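DltD domain-containing protein (Beauveria bassiana, PDB 7D78) is a fungal polyketide thioesterase with an alpha/beta-hydrolase fold that probably releases polyketide chains by cyclising them into medium-ring lactones. Local coordinates at residues A[52-57]-A[78-83]; A[42-47]-A[118-123]; A[128-133]-A[148-153]; A[63-68]-A[84-89]; A[32-37]-A[110-115]. One frame throughout, in Å; residues are numbered along the deposited sequence. Where two conformers were deposited one is given.

How the interactions relate
The five contacts illustrate how an alpha/beta-hydrolase sheet is assembled and then clad with helices. Interaction 1 pairs two parallel strands near the middle of the sheet, and interaction 3, its centre about 10 Å away, adds the next pair through Thr57 and Ile55 bonding to Trp131. Interaction 2, about 8 Å from interaction 1, is tied to it where Ser122 OG meets Asn81 OD1 at 2.7 Å. Interaction 4 continues strand 81-86 towards its C-terminal end, and Arg88 there forms a salt bridge to Asp36 of interaction 5. Gly132 of interaction 3 leads into a probable nucleophile elbow, with Ser134 as the likely nucleophile.

Interaction 1: A[52-57]-A[78-83]; sequences PAIIMT and QGFNTY
Ile54 is bonded through both its backbone polar atoms: its N donates to Asn81 O, and its O accepts from Tyr83 N. These bonds join strands 52-57 and 81-83, which run parallel, their axes 4.6 Å apart at closest approach and inclined by 18°. Met56 N then reaches Tyr83 O at 2.8 Å in an almost straight bond, 179° at the hydrogen. At the other end Pro52 O receives two donors from one residue, a weak bond from Asn81 N and a better one, 3.0 Å long, from Asn81 ND2, which stands above the carbonyl plane. Asn81 OD1 is taken by Ser122 OG and Val47 N, so the amide links this pair to two neighbouring loops. Replacing the amide by the methyl of an alanine would probably cost Pro52 O its stronger donor from this strand and leave Ser122 and Val47 without their shared acceptor.

Apolar contacts flank the strand pair at both ends. Pro52 CG lies 3.4 Å from Phe80 CD1, and Ile54 CD1 approaches Phe80 CG at 3.7 Å, both oblique to the ring. Ile54 CG1 sits beside its own backbone N (chi1 -57°), and this carries CD1 towards the phenyl group. Farther along, Met56 SD touches Thr82 CG2 at 3.4 Å.

The pair closes a beta-alpha-beta unit: helix 68-77, ended by a Schellman motif with Gly79 at C-prime, packs with helix 305-319 on the Ile54 side, helix 103-118 covers Ile55 and Tyr83, and strand 127-133 bonds to the other edge of strand 51-57.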
# COMPACT_ATOMS: atom_id res chain seq x y z
N PRO A 52 2.83 18.57 -25.96
CA PRO A 52 2.71 17.46 -25.01
C PRO A 52 3.74 17.56 -23.89
O PRO A 52 4.71 18.32 -23.95
CB PRO A 52 2.97 16.22 -25.88
CG PRO A 52 3.80 16.74 -27.03
CD PRO A 52 3.32 18.14 -27.28
N ALA A 53 3.51 16.78 -22.84
CA ALA A 53 4.41 16.77 -21.70
C ALA A 53 4.72 15.34 -21.28
O ALA A 53 3.82 14.49 -21.24
CB ALA A 53 3.81 17.54 -20.51
N ILE A 54 5.98 15.08 -20.96
CA ILE A 54 6.43 13.78 -20.46
C ILE A 54 6.93 14.00 -19.04
O ILE A 54 7.85 14.80 -18.82
CB ILE A 54 7.54 13.18 -21.33
CG1 ILE A 54 7.07 13.02 -22.79
CG2 ILE A 54 8.02 11.87 -20.74
CD1 ILE A 54 8.22 12.73 -23.74
N ILE A 55 6.34 13.30 -18.07
CA ILE A 55 6.76 13.36 -16.67
C ILE A 55 7.61 12.13 -16.39
O ILE A 55 7.12 11.00 -16.51
CB ILE A 55 5.56 13.44 -15.72
CG1 ILE A 55 4.80 14.75 -15.90
CG2 ILE A 55 6.02 13.28 -14.25
CD1 ILE A 55 3.32 14.67 -15.45
N MET A 56 8.87 12.34 -16.01
CA MET A 56 9.85 11.27 -15.85
C MET A 56 10.11 11.02 -14.36
O MET A 56 10.54 11.92 -13.64
CB MET A 56 11.17 11.63 -16.55
CG MET A 56 11.04 11.86 -18.06
SD MET A 56 12.59 12.45 -18.79
CE MET A 56 13.61 10.98 -18.68
N THR A 57 9.89 9.77 -13.92
CA THR A 57 10.14 9.38 -12.54
C THR A 57 11.45 8.61 -12.46
O THR A 57 11.60 7.58 -13.14
CB THR A 57 9.00 8.51 -12.00
OG1 THR A 57 7.78 9.28 -11.95
CG2 THR A 57 9.32 8.03 -10.59
N GLN A 78 12.66 17.68 -29.35
CA GLN A 78 11.68 17.09 -30.25
C GLN A 78 10.26 17.57 -29.95
O GLN A 78 9.30 17.01 -30.49
CB GLN A 78 11.77 15.56 -30.19
CG GLN A 78 13.09 15.04 -30.75
CD GLN A 78 13.14 13.53 -30.86
OE1 GLN A 78 12.12 12.87 -31.00
NE2 GLN A 78 14.35 12.98 -30.80
N GLY A 79 10.11 18.60 -29.13
CA GLY A 79 8.82 19.23 -28.93
C GLY A 79 8.04 18.77 -27.71
O GLY A 79 6.84 19.06 -27.63
N PHE A 80 8.67 18.07 -26.77
CA PHE A 80 8.00 17.57 -25.57
C PHE A 80 8.45 18.37 -24.35
O PHE A 80 9.63 18.33 -23.99
CB PHE A 80 8.30 16.09 -25.35
CG PHE A 80 7.77 15.19 -26.43
CD1 PHE A 80 6.47 14.71 -26.39
CD2 PHE A 80 8.58 14.81 -27.49
CE1 PHE A 80 5.98 13.88 -27.39
CE2 PHE A 80 8.10 13.97 -28.50
CZ PHE A 80 6.80 13.51 -28.44
N ASN A 81 7.51 19.09 -23.72
CA ASN A 81 7.74 19.52 -22.34
C ASN A 81 8.16 18.30 -21.54
O ASN A 81 7.54 17.24 -21.66
CB ASN A 81 6.49 20.12 -21.70
CG ASN A 81 5.99 21.38 -22.38
OD1 ASN A 81 6.55 22.47 -22.22
ND2 ASN A 81 4.89 21.24 -23.09
N THR A 82 9.21 18.43 -20.73
CA THR A 82 9.68 17.31 -19.92
C THR A 82 9.91 17.77 -18.49
O THR A 82 10.55 18.79 -18.25
CB THR A 82 10.98 16.72 -20.50
OG1 THR A 82 10.76 16.36 -21.87
CG2 THR A 82 11.35 15.46 -19.74
N TYR A 83 9.36 17.02 -17.54
CA TYR A 83 9.53 17.27 -16.11
C TYR A 83 10.25 16.08 -15.48
O TYR A 83 9.72 14.97 -15.49
CB TYR A 83 8.17 17.48 -15.43
CG TYR A 83 8.21 17.90 -13.97
CD1 TYR A 83 8.92 19.02 -13.57
CD2 TYR A 83 7.47 17.21 -13.00
CE1 TYR A 83 8.94 19.44 -12.25
CE2 TYR A 83 7.47 17.63 -11.66
CZ TYR A 83 8.22 18.74 -11.29
OH TYR A 83 8.25 19.18 -9.98

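Interaction 2: A[42-47]-A[118-123]; sequences GRFYAV and SSLPSV
At one end of the central sheet, the end of strand 39-45 meets the turn that leads from helix 103-118 into strand 123-124, a type I beta turn from Leu120 to Val123 closed by Val123 N bonding to Leu120 O. Phe44 is the side chain that reaches across. Its CG lies anti to the backbone N (chi1 -176°), which swings the ring out of the strand and in among three residues of the turn. Leu120 CD1 stands over the centre of one face, 3.8 Å from the ring centroid and 11° off the normal, a CH-pi contact. Ser122 OG comes to the edge in the ring plane, 3.7 Å from Phe44 CE2. Val123 CG2 approaches Phe44 CZ obliquely at 3.6 Å. Beyond the ring, Val47 O packs on Ser122 CB at 3.5 Å, and Ala46 CB lies near the serine hydroxyl.

The hydroxyl beside the ring has its polar partner elsewhere, in Asn81 OD1 of strand 81-86, which also accepts from Val47 N. Dispersion and CH-pi attraction therefore carry the direct contact, while the asparagine supplies the polar tie by binding a residue from each segment.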
# COMPACT_ATOMS: atom_id res chain seq x y z
N GLY A 42 11.42 19.72 -9.12
CA GLY A 42 12.02 19.13 -10.30
C GLY A 42 12.42 20.15 -11.35
O GLY A 42 12.22 21.36 -11.18
N ARG A 43 13.00 19.65 -12.44
CA ARG A 43 13.40 20.45 -13.59
C ARG A 43 12.33 20.34 -14.66
O ARG A 43 11.95 19.23 -15.04
CB ARG A 43 14.72 19.98 -14.19
CG ARG A 43 15.91 19.94 -13.25
CD ARG A 43 17.10 19.43 -14.04
NE ARG A 43 18.36 19.63 -13.33
CZ ARG A 43 19.55 19.47 -13.89
NH1 ARG A 43 19.64 19.12 -15.17
NH2 ARG A 43 20.65 19.67 -13.17
N PHE A 44 11.85 21.48 -15.15
CA PHE A 44 10.87 21.53 -16.23
C PHE A 44 11.54 22.08 -17.47
O PHE A 44 12.02 23.22 -17.47
CB PHE A 44 9.66 22.38 -15.84
CG PHE A 44 8.57 22.38 -16.86
CD1 PHE A 44 7.83 21.23 -17.10
CD2 PHE A 44 8.29 23.52 -17.60
CE1 PHE A 44 6.82 21.22 -18.04
CE2 PHE A 44 7.28 23.52 -18.55
CZ PHE A 44 6.54 22.37 -18.77
N TYR A 45 11.61 21.26 -18.51
CA TYR A 45 12.19 21.62 -19.80
C TYR A 45 11.03 22.00 -20.72
O TYR A 45 10.36 21.12 -21.27
CB TYR A 45 13.00 20.46 -20.36
CG TYR A 45 14.25 20.09 -19.58
CD1 TYR A 45 14.17 19.39 -18.37
CD2 TYR A 45 15.52 20.41 -20.06
CE1 TYR A 45 15.32 19.03 -17.66
CE2 TYR A 45 16.68 20.06 -19.36
CZ TYR A 45 16.57 19.37 -18.16
OH TYR A 45 17.70 19.02 -17.46
N ALA A 46 10.78 23.30 -20.88
CA ALA A 46 9.61 23.80 -21.59
C ALA A 46 9.86 23.84 -23.10
O ALA A 46 11.00 23.92 -23.56
CB ALA A 46 9.24 25.21 -21.11
N VAL A 47 8.78 23.78 -23.87
CA VAL A 47 8.85 24.02 -25.30
C VAL A 47 8.07 25.29 -25.60
O VAL A 47 7.23 25.74 -24.81
CB VAL A 47 8.31 22.84 -26.14
CG1 VAL A 47 9.08 21.57 -25.81
CG2 VAL A 47 6.81 22.66 -25.91
N SER A 118 -0.04 19.79 -15.85
CA SER A 118 -1.12 20.05 -16.80
C SER A 118 -1.60 21.49 -16.75
O SER A 118 -2.16 21.98 -17.73
CB SER A 118 -2.31 19.11 -16.52
OG SER A 118 -1.94 17.74 -16.65
N SER A 119 -1.38 22.19 -15.64
CA SER A 119 -1.83 23.57 -15.53
C SER A 119 -0.86 24.58 -16.14
O SER A 119 -1.21 25.75 -16.26
CB SER A 119 -2.09 23.93 -14.06
OG SER A 119 -0.88 24.31 -13.42
N LEU A 120 0.33 24.15 -16.55
CA LEU A 120 1.35 25.10 -16.98
C LEU A 120 1.02 25.64 -18.38
O LEU A 120 0.33 24.97 -19.16
CB LEU A 120 2.73 24.44 -16.98
CG LEU A 120 3.22 24.00 -15.59
CD1 LEU A 120 4.59 23.34 -15.71
CD2 LEU A 120 3.27 25.19 -14.63
N PRO A 121 1.49 26.85 -18.71
CA PRO A 121 1.05 27.50 -19.97
C PRO A 121 1.47 26.77 -21.24
O PRO A 121 0.72 26.80 -22.23
CB PRO A 121 1.71 28.89 -19.90
CG PRO A 121 2.09 29.09 -18.47
CD PRO A 121 2.36 27.73 -17.90
N SER A 122 2.63 26.12 -21.24
CA SER A 122 3.13 25.44 -22.43
C SER A 122 2.66 24.00 -22.55
O SER A 122 3.03 23.32 -23.52
CB SER A 122 4.67 25.47 -22.42
OG SER A 122 5.17 24.65 -21.37
N VAL A 123 1.85 23.51 -21.62
CA VAL A 123 1.52 22.09 -21.55
C VAL A 123 0.11 21.87 -22.10
O VAL A 123 -0.83 22.57 -21.72
CB VAL A 123 1.63 21.57 -20.11
CG1 VAL A 123 1.15 20.13 -20.03
CG2 VAL A 123 3.08 21.70 -19.63

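Interaction 3: A[128-133]-A[148-153]; sequences ITLWGM and RRVKAL
Ile128 O accepts from Lys151 N at 2.8 Å, with the hydrogen nearly in line at 168°, and this is the first of two direct backbone bonds between strands 128-133 and 150-153. The second runs the other way, Leu130 N to Ala152 O at 3.0 Å, its donor tilted 21° from the carbonyl plane. A water adds a third link: it accepts from Ile128 N and donates to Arg149 O at 2.7 Å. Lys151 NZ reaches that water weakly, its stronger partner being Ser126 O. Leu130 O takes a CA-H contact from Leu153 and is bonded by Val154. One donor fails to find a mate: Ala152 N is buried here without a partner, 3.9 Å from Ile128 O, which Lys151 N already occupies.

Helix 135-146 connects the two strands, whose short segments are inclined by 35°, in a beta-alpha-beta crossover. Gly132, near the end of strand 127-133, belongs to a sequence that fits the nucleophile elbow of alpha/beta hydrolases.

On one face of the sheet Leu130 crosses Val150 at about a right angle. Leu130 CD1 touches Val150 CG2 at 3.6 Å, while Leu130 CG lies about equally near both methyls of Val150. With an alanine in place of Leu130, a gap would probably open against Val150 and against Ala143 and Val114 of the helices nearby. On the opposite face Thr129 OG1 packs against Ala152 CB at 3.6 Å. The guanidinium of Arg149 turns away from strand 128-133 to form a salt bridge with Asp147 and to bond Ala111 O and Thr115 OG1.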
# COMPACT_ATOMS: atom_id res chain seq x y z
N ILE A 128 -0.59 14.11 -21.92
CA ILE A 128 0.32 13.81 -20.81
C ILE A 128 0.79 12.36 -20.93
O ILE A 128 -0.04 11.44 -21.08
CB ILE A 128 -0.37 14.03 -19.45
CG1 ILE A 128 -0.91 15.46 -19.31
CG2 ILE A 128 0.59 13.66 -18.31
CD1 ILE A 128 0.16 16.56 -19.41
N THR A 129 2.11 12.15 -20.85
CA THR A 129 2.73 10.82 -20.84
C THR A 129 3.52 10.65 -19.55
O THR A 129 4.16 11.59 -19.08
CB THR A 129 3.67 10.63 -22.06
OG1 THR A 129 2.88 10.50 -23.25
CG2 THR A 129 4.58 9.38 -21.91
N LEU A 130 3.44 9.45 -18.95
CA LEU A 130 4.27 9.09 -17.81
C LEU A 130 5.40 8.18 -18.25
O LEU A 130 5.17 7.19 -18.97
CB LEU A 130 3.46 8.41 -16.70
CG LEU A 130 2.44 9.27 -15.94
CD1 LEU A 130 1.95 8.55 -14.69
CD2 LEU A 130 2.97 10.68 -15.60
N TRP A 131 6.61 8.51 -17.81
CA TRP A 131 7.85 7.84 -18.19
C TRP A 131 8.57 7.50 -16.90
O TRP A 131 8.65 8.33 -15.99
CB TRP A 131 8.69 8.78 -19.07
CG TRP A 131 9.96 8.23 -19.68
CD1 TRP A 131 10.16 7.92 -20.99
CD2 TRP A 131 11.21 8.01 -19.02
NE1 TRP A 131 11.45 7.49 -21.19
CE2 TRP A 131 12.12 7.53 -19.99
CE3 TRP A 131 11.65 8.15 -17.69
CZ2 TRP A 131 13.44 7.19 -19.68
CZ3 TRP A 131 12.98 7.81 -17.39
CH2 TRP A 131 13.85 7.34 -18.38
N GLY A 132 9.09 6.29 -16.80
CA GLY A 132 9.78 5.89 -15.58
C GLY A 132 10.90 4.93 -15.87
O GLY A 132 10.78 4.07 -16.76
N MET A 133 11.98 5.05 -15.11
CA MET A 133 13.11 4.14 -15.23
C MET A 133 13.23 3.28 -13.98
O MET A 133 13.15 3.79 -12.86
CB MET A 133 14.42 4.89 -15.44
CG MET A 133 15.62 3.95 -15.56
SD MET A 133 16.90 4.74 -16.52
CE MET A 133 18.21 3.50 -16.40
N ARG A 148 -6.86 8.56 -15.90
CA ARG A 148 -7.06 8.54 -17.35
C ARG A 148 -6.42 9.73 -18.04
O ARG A 148 -6.37 9.74 -19.28
CB ARG A 148 -8.56 8.50 -17.67
CG ARG A 148 -9.29 9.79 -17.40
CD ARG A 148 -10.80 9.60 -17.54
NE ARG A 148 -11.50 10.88 -17.64
CZ ARG A 148 -12.75 11.00 -18.07
NH1 ARG A 148 -13.45 9.92 -18.42
NH2 ARG A 148 -13.31 12.20 -18.15
N ARG A 149 -5.93 10.72 -17.30
CA ARG A 149 -5.19 11.80 -17.94
C ARG A 149 -3.88 11.32 -18.51
O ARG A 149 -3.31 11.97 -19.40
CB ARG A 149 -4.94 12.94 -16.94
CG ARG A 149 -6.20 13.51 -16.34
CD ARG A 149 -5.87 14.47 -15.20
NE ARG A 149 -5.18 13.77 -14.11
CZ ARG A 149 -4.64 14.37 -13.06
NH1 ARG A 149 -4.71 15.69 -12.94
NH2 ARG A 149 -4.00 13.65 -12.13
N VAL A 150 -3.37 10.19 -18.02
CA VAL A 150 -2.14 9.61 -18.52
C VAL A 150 -2.46 8.89 -19.83
O VAL A 150 -3.17 7.88 -19.83
CB VAL A 150 -1.51 8.66 -17.49
CG1 VAL A 150 -0.28 7.97 -18.04
CG2 VAL A 150 -1.18 9.46 -16.22
N LYS A 151 -1.95 9.41 -20.94
CA LYS A 151 -2.30 8.93 -22.27
C LYS A 151 -1.31 7.91 -22.82
O LYS A 151 -1.60 7.29 -23.85
CB LYS A 151 -2.43 10.11 -23.23
CG LYS A 151 -3.41 11.17 -22.77
CD LYS A 151 -4.82 10.60 -22.63
CE LYS A 151 -5.82 11.65 -22.13
NZ LYS A 151 -5.99 12.78 -23.09
N ALA A 152 -0.16 7.75 -22.19
CA ALA A 152 0.81 6.74 -22.58
C ALA A 152 1.73 6.49 -21.40
O ALA A 152 1.92 7.35 -20.54
CB ALA A 152 1.63 7.15 -23.80
N LEU A 153 2.31 5.30 -21.39
CA LEU A 153 3.18 4.83 -20.31
C LEU A 153 4.44 4.26 -20.93
O LEU A 153 4.37 3.35 -21.76
CB LEU A 153 2.46 3.77 -19.47
CG LEU A 153 3.29 2.98 -18.47
CD1 LEU A 153 3.77 3.91 -17.35
CD2 LEU A 153 2.44 1.84 -17.91
O HOH W 1 -3.46 14.06 -21.10

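Interaction 4: A[63-68]-A[84-89]; sequences VKEMLL and IYDPRS
Lys64 passes across the carboxylate of Asp86, the two side chains at about a right angle. Its CB lies 3.6 Å from Asp86 OD1 and, in one of the two conformers of Ile84, equally near Ile84 CG2. CG, held between the backbone N and the carbonyl carbon (chi1 56°), passes 3.4 Å from Asp86 OD1, and CD stays near OD1 and CG of the acid. At CE the nearest acid atom has become OD2. The chain then bends at its last torsion, bringing NZ to Asp86 OD2 at 2.8 Å in a salt bridge that comes from above the carboxylate plane, 49° out of it. The same ammonium group meets Glu65 OE2 at 2.7 Å, on the syn side, and has a further salt bridge to Asp92.

The other oxygen of Asp86 is held by the backbone: Lys64 N donates to OD1 at 2.7 Å, so main chain and side chain of one lysine hold both oxygens of the carboxylate. A water donates to both Glu65 OE1 and Asp86 OD2. Alongside, Leu68 packs on Ile84, though the second conformer of the isoleucine leaves the detail of this apolar contact doubtful.

The loop 63-68, whose first four residues form a type I beta turn, is thereby fastened to the end of strand 81-86 just before helix 68-77 begins. The arrangement is a salt-bridge network in which one buried cation serves several acids; its charge probably offsets the mutual repulsion of Glu65 and Asp86, and the bridging water is likely to ease it further.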
# COMPACT_ATOMS: atom_id res chain seq x y z
N VAL A 63 18.14 10.56 -7.81
CA VAL A 63 17.78 11.96 -7.94
C VAL A 63 17.66 12.30 -9.42
O VAL A 63 18.20 11.61 -10.30
CB VAL A 63 18.77 12.91 -7.21
CG1 VAL A 63 18.71 12.68 -5.69
CG2 VAL A 63 20.20 12.76 -7.73
N LYS A 64 16.93 13.39 -9.70
CA LYS A 64 16.59 13.75 -11.07
C LYS A 64 17.82 14.05 -11.92
O LYS A 64 17.74 13.94 -13.15
CB LYS A 64 15.65 14.96 -11.05
CG LYS A 64 16.23 16.19 -10.30
CD LYS A 64 15.14 17.18 -9.91
CE LYS A 64 15.74 18.44 -9.27
NZ LYS A 64 16.63 18.08 -8.13
N GLU A 65 18.95 14.40 -11.30
CA GLU A 65 20.17 14.75 -12.03
C GLU A 65 20.91 13.55 -12.58
O GLU A 65 21.81 13.72 -13.41
CB GLU A 65 21.12 15.55 -11.12
CG GLU A 65 20.62 16.93 -10.75
CD GLU A 65 19.64 16.91 -9.58
OE1 GLU A 65 19.44 15.83 -8.98
OE2 GLU A 65 19.07 17.98 -9.27
N MET A 66 20.58 12.34 -12.15
CA MET A 66 21.27 11.14 -12.62
C MET A 66 20.66 10.71 -13.95
O MET A 66 19.49 10.31 -13.99
CB MET A 66 21.16 10.03 -11.59
CG MET A 66 21.78 10.38 -10.25
SD MET A 66 21.27 9.27 -8.92
CE MET A 66 21.78 7.71 -9.55
N LEU A 67 21.45 10.81 -15.03
CA LEU A 67 21.15 10.25 -16.36
C LEU A 67 20.00 10.94 -17.09
O LEU A 67 20.11 11.23 -18.28
CB LEU A 67 20.87 8.74 -16.27
CG LEU A 67 21.92 7.91 -15.51
CD1 LEU A 67 21.29 6.76 -14.72
CD2 LEU A 67 23.03 7.38 -16.43
N LEU A 68 18.90 11.21 -16.38
CA LEU A 68 17.70 11.70 -17.05
C LEU A 68 17.84 13.06 -17.73
O LEU A 68 17.13 13.28 -18.73
CB LEU A 68 16.54 11.73 -16.05
CG LEU A 68 16.30 10.38 -15.35
CD1 LEU A 68 14.98 10.38 -14.58
CD2 LEU A 68 16.34 9.23 -16.35
N ILE A 84 11.47 16.31 -14.99
CA ILE A 84 12.16 15.34 -14.14
C ILE A 84 12.08 15.87 -12.72
O ILE A 84 12.33 17.06 -12.47
CB ILE A 84 13.63 15.14 -14.56
CG1 ILE A 84 13.83 15.32 -16.06
CG2 ILE A 84 14.13 13.77 -14.12
CD1 ILE A 84 15.29 15.27 -16.43
N TYR A 85 11.74 15.00 -11.77
CA TYR A 85 11.53 15.45 -10.40
C TYR A 85 12.15 14.47 -9.42
O TYR A 85 12.37 13.29 -9.73
CB TYR A 85 10.02 15.64 -10.09
CG TYR A 85 9.27 14.32 -10.01
CD1 TYR A 85 8.80 13.70 -11.17
CD2 TYR A 85 9.07 13.67 -8.80
CE1 TYR A 85 8.13 12.48 -11.12
CE2 TYR A 85 8.42 12.44 -8.73
CZ TYR A 85 7.95 11.85 -9.89
OH TYR A 85 7.30 10.66 -9.81
N ASP A 86 12.48 14.99 -8.23
CA ASP A 86 12.88 14.16 -7.10
C ASP A 86 11.64 13.67 -6.37
O ASP A 86 10.85 14.50 -5.89
CB ASP A 86 13.76 14.94 -6.13
CG ASP A 86 15.16 15.22 -6.69
OD1 ASP A 86 15.65 14.41 -7.51
OD2 ASP A 86 15.78 16.22 -6.29
N PRO A 87 11.41 12.37 -6.27
CA PRO A 87 10.21 11.90 -5.55
C PRO A 87 10.25 12.29 -4.08
O PRO A 87 11.26 12.73 -3.54
CB PRO A 87 10.26 10.37 -5.74
CG PRO A 87 11.16 10.15 -6.95
CD PRO A 87 12.19 11.25 -6.83
N ARG A 88 9.11 12.08 -3.44
CA ARG A 88 8.93 12.40 -2.02
C ARG A 88 10.07 11.85 -1.16
O ARG A 88 10.46 10.69 -1.29
CB ARG A 88 7.60 11.81 -1.55
CG ARG A 88 7.32 12.05 -0.06
CD ARG A 88 6.04 11.37 0.35
NE ARG A 88 4.88 11.96 -0.30
CZ ARG A 88 3.98 12.71 0.32
NH1 ARG A 88 4.13 12.97 1.61
NH2 ARG A 88 2.94 13.20 -0.34
N SER A 89 10.61 12.72 -0.30
CA SER A 89 11.65 12.46 0.70
C SER A 89 13.03 12.24 0.10
O SER A 89 13.95 11.81 0.82
CB SER A 89 11.30 11.26 1.61
OG SER A 89 11.69 10.04 1.01
O HOH W 2 18.52 16.22 -6.35

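Interaction 5: A[32-37]-A[110-115]; sequences CKTIDG and LADIVT
Asp112 projects from helix 103-118 towards the turn that follows strand 28-33, and crosses the side chain of Ile35 at about a right angle. With CG anti to its carbonyl carbon (chi1 -62°), the carboxylate extends to the start of the turn, where Ile35 N donates to OD2 at 3.0 Å. The N-H comes from above the carboxylate plane, 51° out of it, and the bond is moderately bent, 144° at the hydrogen. Ile35 CG2 lies against the same group, 3.6 Å from OD2 and a little farther from OD1, while Thr34 CA approaches OD2 from the neighbouring residue. Lower down the side chain, Asp112 CB packs on Lys33 O at 3.6 Å.

A water joins the backbones beside this contact, donating to Lys33 O and to Asp112 O. At the next helix residue, Ile113, the contact turns apolar: Cys32 points toward the helix and its SG rests 4.1 Å from Ile113 CG2, with Tyr83 and Ile40 of the sheet close to Ile113.

The turn itself, type I from Thr34 to Gly37, is braced by Thr34 OG1, which donates to Asp36 OD1 at 2.6 Å. Asp36 OD2 in its turn forms a salt bridge with Arg88.

Asp112 has a second partner, for OD1 makes a salt bridge with Arg179 of the second subunit. One buried carboxylate thus joins the outermost strand's turn to the helix and the helix to the dimer interface, and the arginine probably stabilises the negative charge that Ile35 N also meets.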
# COMPACT_ATOMS: atom_id res chain seq x y z
N CYS A 32 5.57 21.13 -7.41
CA CYS A 32 4.19 20.64 -7.41
C CYS A 32 3.79 20.31 -5.98
O CYS A 32 4.55 19.63 -5.27
CB CYS A 32 4.02 19.39 -8.29
SG CYS A 32 4.70 19.46 -9.96
N LYS A 33 2.62 20.78 -5.56
CA LYS A 33 2.11 20.52 -4.22
C LYS A 33 1.29 19.24 -4.21
O LYS A 33 0.58 18.94 -5.17
CB LYS A 33 1.24 21.67 -3.72
CG LYS A 33 2.00 22.94 -3.34
CD LYS A 33 1.24 23.75 -2.30
CE LYS A 33 0.82 22.88 -1.13
NZ LYS A 33 0.23 23.65 0.01
N THR A 34 1.37 18.50 -3.11
CA THR A 34 0.59 17.28 -2.93
C THR A 34 -0.59 17.58 -2.02
O THR A 34 -0.65 18.62 -1.37
CB THR A 34 1.45 16.18 -2.30
OG1 THR A 34 1.86 16.62 -1.00
CG2 THR A 34 2.67 15.90 -3.17
N ILE A 35 -1.55 16.64 -1.97
CA ILE A 35 -2.73 16.92 -1.15
C ILE A 35 -2.40 17.02 0.34
O ILE A 35 -3.13 17.68 1.08
CB ILE A 35 -3.85 15.88 -1.39
CG1 ILE A 35 -3.40 14.47 -0.99
CG2 ILE A 35 -4.30 15.92 -2.86
CD1 ILE A 35 -4.53 13.47 -1.03
N ASP A 36 -1.31 16.41 0.81
CA ASP A 36 -0.93 16.59 2.21
C ASP A 36 0.02 17.77 2.43
O ASP A 36 0.49 17.98 3.56
CB ASP A 36 -0.34 15.28 2.79
CG ASP A 36 1.06 14.95 2.27
OD1 ASP A 36 1.56 15.60 1.33
OD2 ASP A 36 1.68 14.01 2.81
N GLY A 37 0.30 18.57 1.40
CA GLY A 37 1.05 19.80 1.58
C GLY A 37 2.56 19.70 1.36
O GLY A 37 3.26 20.69 1.59
N LEU A 110 2.17 11.27 -8.07
CA LEU A 110 2.17 11.50 -9.52
C LEU A 110 0.84 12.06 -10.01
O LEU A 110 0.83 12.85 -10.97
CB LEU A 110 2.51 10.20 -10.26
CG LEU A 110 4.00 10.03 -10.59
CD1 LEU A 110 4.30 8.62 -11.01
CD2 LEU A 110 4.43 11.02 -11.69
N ALA A 111 -0.29 11.66 -9.41
CA ALA A 111 -1.55 12.32 -9.74
C ALA A 111 -1.47 13.82 -9.48
O ALA A 111 -1.95 14.62 -10.30
CB ALA A 111 -2.71 11.71 -8.93
N ASP A 112 -0.87 14.21 -8.36
CA ASP A 112 -0.78 15.63 -8.02
C ASP A 112 0.24 16.34 -8.91
O ASP A 112 0.03 17.49 -9.30
CB ASP A 112 -0.44 15.79 -6.54
CG ASP A 112 -1.52 15.21 -5.65
OD1 ASP A 112 -2.66 15.05 -6.14
OD2 ASP A 112 -1.25 14.92 -4.45
N ILE A 113 1.33 15.66 -9.26
CA ILE A 113 2.27 16.22 -10.23
C ILE A 113 1.57 16.43 -11.58
O ILE A 113 1.70 17.49 -12.20
CB ILE A 113 3.50 15.30 -10.36
CG1 ILE A 113 4.27 15.30 -9.05
CG2 ILE A 113 4.38 15.74 -11.56
CD1 ILE A 113 5.20 14.11 -8.89
N VAL A 114 0.80 15.43 -12.03
CA VAL A 114 0.07 15.59 -13.29
C VAL A 114 -0.84 16.81 -13.23
O VAL A 114 -0.94 17.59 -14.18
CB VAL A 114 -0.71 14.31 -13.63
CG1 VAL A 114 -1.67 14.55 -14.80
CG2 VAL A 114 0.25 13.19 -14.01
N THR A 115 -1.51 17.01 -12.09
CA THR A 115 -2.39 18.17 -11.95
C THR A 115 -1.62 19.48 -12.15
O THR A 115 -2.07 20.36 -12.89
CB THR A 115 -3.06 18.16 -10.57
OG1 THR A 115 -3.94 17.04 -10.48
CG2 THR A 115 -3.88 19.46 -10.34
O HOH W 3 -0.26 19.82 -7.66